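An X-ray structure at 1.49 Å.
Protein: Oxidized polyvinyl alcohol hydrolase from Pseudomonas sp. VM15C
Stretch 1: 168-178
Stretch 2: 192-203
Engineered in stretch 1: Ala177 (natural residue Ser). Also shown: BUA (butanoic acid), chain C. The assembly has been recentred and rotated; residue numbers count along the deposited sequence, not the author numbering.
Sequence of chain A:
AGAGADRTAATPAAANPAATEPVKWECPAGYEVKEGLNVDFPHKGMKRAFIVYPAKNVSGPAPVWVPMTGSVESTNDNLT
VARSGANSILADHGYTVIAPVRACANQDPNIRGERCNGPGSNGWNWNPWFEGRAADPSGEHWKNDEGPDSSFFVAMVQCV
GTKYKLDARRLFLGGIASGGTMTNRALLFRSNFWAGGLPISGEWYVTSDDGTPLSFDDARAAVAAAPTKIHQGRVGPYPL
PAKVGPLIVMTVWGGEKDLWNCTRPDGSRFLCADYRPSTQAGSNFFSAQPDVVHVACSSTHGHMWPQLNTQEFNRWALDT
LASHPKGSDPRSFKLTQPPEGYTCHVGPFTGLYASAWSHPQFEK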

# COMPACT_ATOMS: atom_id res chain seq x y z
N ALA A 168 -3.92 -11.78 14.61
CA ALA A 168 -3.99 -10.34 14.84
C ALA A 168 -2.64 -9.64 14.92
O ALA A 168 -2.60 -8.40 14.90
CB ALA A 168 -4.83 -10.05 16.13
N ARG A 169 -1.56 -10.42 14.98
CA ARG A 169 -0.20 -9.87 14.99
C ARG A 169 0.42 -9.94 13.59
O ARG A 169 1.58 -9.54 13.41
CB ARG A 169 0.74 -10.64 15.93
CG ARG A 169 0.30 -10.53 17.41
CD ARG A 169 1.38 -11.21 18.30
NE ARG A 169 2.64 -10.46 18.27
CZ ARG A 169 3.86 -10.96 18.52
NH1 ARG A 169 4.03 -12.26 18.81
NH2 ARG A 169 4.93 -10.16 18.52
N ARG A 170 -0.34 -10.43 12.59
CA ARG A 170 0.24 -10.58 11.25
C ARG A 170 -0.78 -10.15 10.22
O ARG A 170 -1.09 -10.89 9.28
CB ARG A 170 0.68 -12.03 11.03
CG ARG A 170 1.95 -12.38 11.85
CD ARG A 170 2.48 -13.74 11.45
NE ARG A 170 3.73 -14.09 12.11
CZ ARG A 170 3.82 -14.59 13.33
NH1 ARG A 170 2.72 -14.80 14.08
NH2 ARG A 170 5.04 -14.94 13.79
N LEU A 171 -1.30 -8.95 10.39
CA LEU A 171 -2.24 -8.38 9.42
C LEU A 171 -1.42 -7.43 8.52
O LEU A 171 -0.98 -6.37 8.98
CB LEU A 171 -3.36 -7.58 10.11
CG LEU A 171 -4.12 -8.41 11.18
CD1 LEU A 171 -5.12 -7.48 11.85
CD2 LEU A 171 -4.79 -9.65 10.59
N PHE A 172 -1.26 -7.81 7.24
CA PHE A 172 -0.44 -7.04 6.30
C PHE A 172 -1.20 -6.57 5.08
O PHE A 172 -2.04 -7.31 4.57
CB PHE A 172 0.69 -7.95 5.79
CG PHE A 172 1.61 -8.45 6.91
CD1 PHE A 172 2.39 -7.56 7.60
CD2 PHE A 172 1.63 -9.77 7.25
CE1 PHE A 172 3.22 -8.01 8.65
CE2 PHE A 172 2.45 -10.25 8.32
CZ PHE A 172 3.23 -9.37 9.00
N LEU A 173 -0.94 -5.34 4.64
CA LEU A 173 -1.57 -4.92 3.39
C LEU A 173 -0.49 -4.39 2.44
O LEU A 173 0.63 -4.08 2.85
CB LEU A 173 -2.67 -3.86 3.60
CG LEU A 173 -2.30 -2.39 3.69
CD1 LEU A 173 -3.60 -1.62 3.76
CD2 LEU A 173 -1.44 -2.04 4.91
N GLY A 174 -0.80 -4.31 1.15
CA GLY A 174 0.21 -3.82 0.24
C GLY A 174 -0.41 -3.68 -1.13
O GLY A 174 -1.56 -4.08 -1.35
N GLY A 175 0.34 -3.09 -2.04
CA GLY A 175 -0.27 -2.90 -3.36
C GLY A 175 0.69 -2.18 -4.26
O GLY A 175 1.77 -1.80 -3.87
N ILE A 176 0.27 -2.04 -5.51
CA ILE A 176 1.06 -1.44 -6.56
C ILE A 176 0.51 -0.09 -7.00
O ILE A 176 -0.70 0.10 -7.10
CB ILE A 176 1.12 -2.41 -7.80
CG1 ILE A 176 1.90 -1.77 -8.95
CG2 ILE A 176 -0.29 -2.74 -8.35
CD1 ILE A 176 3.37 -1.62 -8.67
N ALA A 177 1.42 0.87 -7.17
CA ALA A 177 1.06 2.17 -7.75
C ALA A 177 0.08 2.87 -6.85
O ALA A 177 0.44 3.08 -5.70
CB ALA A 177 0.52 1.91 -9.17
N SER A 178 -1.13 3.22 -7.29
CA SER A 178 -2.07 3.89 -6.38
C SER A 178 -2.35 2.94 -5.20
O SER A 178 -2.62 3.45 -4.11
CB SER A 178 -3.35 4.24 -7.13
OG SER A 178 -4.26 4.92 -6.29
N ASN A 192 -1.65 1.14 14.54
CA ASN A 192 -1.88 0.31 15.71
C ASN A 192 -2.78 -0.86 15.35
O ASN A 192 -3.20 -1.63 16.21
CB ASN A 192 -2.49 1.14 16.85
CG ASN A 192 -1.50 2.22 17.33
OD1 ASN A 192 -0.37 1.90 17.69
ND2 ASN A 192 -1.91 3.48 17.28
N PHE A 193 -3.02 -1.04 14.05
CA PHE A 193 -3.85 -2.16 13.59
C PHE A 193 -3.00 -3.10 12.73
O PHE A 193 -2.73 -4.23 13.10
CB PHE A 193 -5.07 -1.65 12.77
CG PHE A 193 -5.95 -2.77 12.26
CD1 PHE A 193 -6.77 -3.46 13.14
CD2 PHE A 193 -5.94 -3.13 10.90
CE1 PHE A 193 -7.60 -4.52 12.70
CE2 PHE A 193 -6.75 -4.17 10.45
CZ PHE A 193 -7.58 -4.86 11.35
N TRP A 194 -2.53 -2.61 11.57
CA TRP A 194 -1.71 -3.42 10.68
C TRP A 194 -0.39 -3.76 11.32
O TRP A 194 0.14 -2.96 12.10
CB TRP A 194 -1.37 -2.61 9.41
CG TRP A 194 -2.63 -2.15 8.72
CD1 TRP A 194 -3.14 -0.89 8.69
CD2 TRP A 194 -3.58 -2.99 8.02
NE1 TRP A 194 -4.38 -0.88 8.01
CE2 TRP A 194 -4.66 -2.16 7.61
CE3 TRP A 194 -3.59 -4.37 7.71
CZ2 TRP A 194 -5.77 -2.67 6.89
CZ3 TRP A 194 -4.69 -4.89 7.01
CH2 TRP A 194 -5.76 -4.03 6.60
N ALA A 195 0.14 -4.93 11.00
CA ALA A 195 1.48 -5.30 11.47
C ALA A 195 2.52 -4.76 10.52
O ALA A 195 3.70 -4.71 10.87
CB ALA A 195 1.62 -6.85 11.55
N GLY A 196 2.13 -4.40 9.32
CA GLY A 196 3.14 -3.91 8.37
C GLY A 196 2.52 -3.88 6.97
O GLY A 196 1.34 -4.12 6.78
N GLY A 197 3.35 -3.60 5.97
CA GLY A 197 2.82 -3.50 4.63
C GLY A 197 3.91 -3.51 3.60
O GLY A 197 5.13 -3.43 3.88
N LEU A 198 3.43 -3.59 2.37
CA LEU A 198 4.29 -3.67 1.19
C LEU A 198 3.90 -2.62 0.13
O LEU A 198 3.17 -2.94 -0.85
CB LEU A 198 4.18 -5.10 0.61
CG LEU A 198 4.98 -5.44 -0.66
CD1 LEU A 198 6.47 -5.32 -0.39
CD2 LEU A 198 4.67 -6.89 -1.08
N PRO A 199 4.31 -1.36 0.33
CA PRO A 199 3.98 -0.30 -0.65
C PRO A 199 4.94 -0.39 -1.84
O PRO A 199 6.11 -0.06 -1.70
CB PRO A 199 4.13 1.00 0.15
CG PRO A 199 5.18 0.62 1.26
CD PRO A 199 4.87 -0.81 1.60
N ILE A 200 4.45 -0.88 -2.98
CA ILE A 200 5.25 -1.05 -4.18
C ILE A 200 4.97 0.12 -5.10
O ILE A 200 3.84 0.31 -5.56
CB ILE A 200 4.89 -2.36 -4.90
CG1 ILE A 200 4.99 -3.56 -3.96
CG2 ILE A 200 5.82 -2.52 -6.11
CD1 ILE A 200 4.59 -4.92 -4.64
N SER A 201 6.02 0.92 -5.33
CA SER A 201 5.91 2.09 -6.22
C SER A 201 4.72 2.95 -5.91
O SER A 201 3.92 3.28 -6.80
CB SER A 201 5.86 1.60 -7.63
OG SER A 201 7.02 0.86 -7.92
N GLY A 202 4.61 3.28 -4.64
CA GLY A 202 3.53 4.18 -4.19
C GLY A 202 4.03 5.61 -4.10
O GLY A 202 5.23 5.89 -3.98
N GLU A 203 3.08 6.52 -4.17
CA GLU A 203 3.42 7.94 -4.01
C GLU A 203 3.47 8.31 -2.52
O GLU A 203 2.96 7.59 -1.62
CB GLU A 203 2.36 8.85 -4.70
CG GLU A 203 2.81 9.48 -6.05
CD GLU A 203 3.84 10.58 -5.88
OE1 GLU A 203 4.10 11.24 -6.89
OE2 GLU A 203 4.39 10.81 -4.78
C1 BUA C . -0.68 9.09 -9.50
C2 BUA C . -0.06 7.73 -9.79
C3 BUA C . -1.08 6.64 -9.47
C4 BUA C . -0.54 5.25 -9.84
O1 BUA C . -1.39 4.40 -10.19
O2 BUA C . 0.69 5.07 -9.68
O HOH W 1 -1.41 -6.97 12.81
O HOH W 2 -3.54 -5.62 15.30

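The first stretch runs as a strand through Ile176, parallel to the strand of Gly196 to Ile200, their axes 4.4 Å apart at closest approach and 3° from exact alignment. The hydrogen bonds run in the alternating pattern of a parallel pair: Ala195 N donates to Leu171 O (2.7 Å), Leu198 N to Leu173 O, Gly175 N to Leu198 O (3.1 Å), Ile200 N to Gly175 O (3.0 Å) and Ala177 N to Ile200 O (3.0 Å). Leu173 N to Gly196 O, at 3.4 Å, is weak.

Side-chain packing is richest where the second stretch enters its strand. Leu171, in the mt rotamer, points toward the loop and lays CD1 over one face of the Phe193 ring, 4.0 Å from its centroid; Phe193, with chi1 t, swings its ring end nearer to meet it. The m chi1 of Trp194 sets its indole alongside both leucines of the first strand. Leu171 CB lies 4.0 Å from Trp194 CE3, while Leu173, with chi1 at 86° and chi2 t, places CD2 over the five-membered ring, 4.0 Å from its centroid, in a CH-pi contact. On the sheet face shared with Ile176, Phe172 has chi1 m, which brings CE1 within 3.5 Å of Ala195 CB.

Glycines occupy the middle of the pairing. An ideal CB on Gly174 would clash with Leu198 O; Gly196 has backbone angles that themselves call for glycine. Farther along, Ile176 (chi1 t, chi2 p) and Ile200 (chi1 m, chi2 t) share a face, and Ile176 CD1 meets Ile200 CG2 at 3.7 Å.

The engineered Ala177 occupies an N-cap position with phi/psi of 63/-121°; its CB points away from the second stretch and lies 3.2 Å from O2 of butanoic acid. At the other end, water 1 links Ala168 O, Leu171 N and Phe193 O.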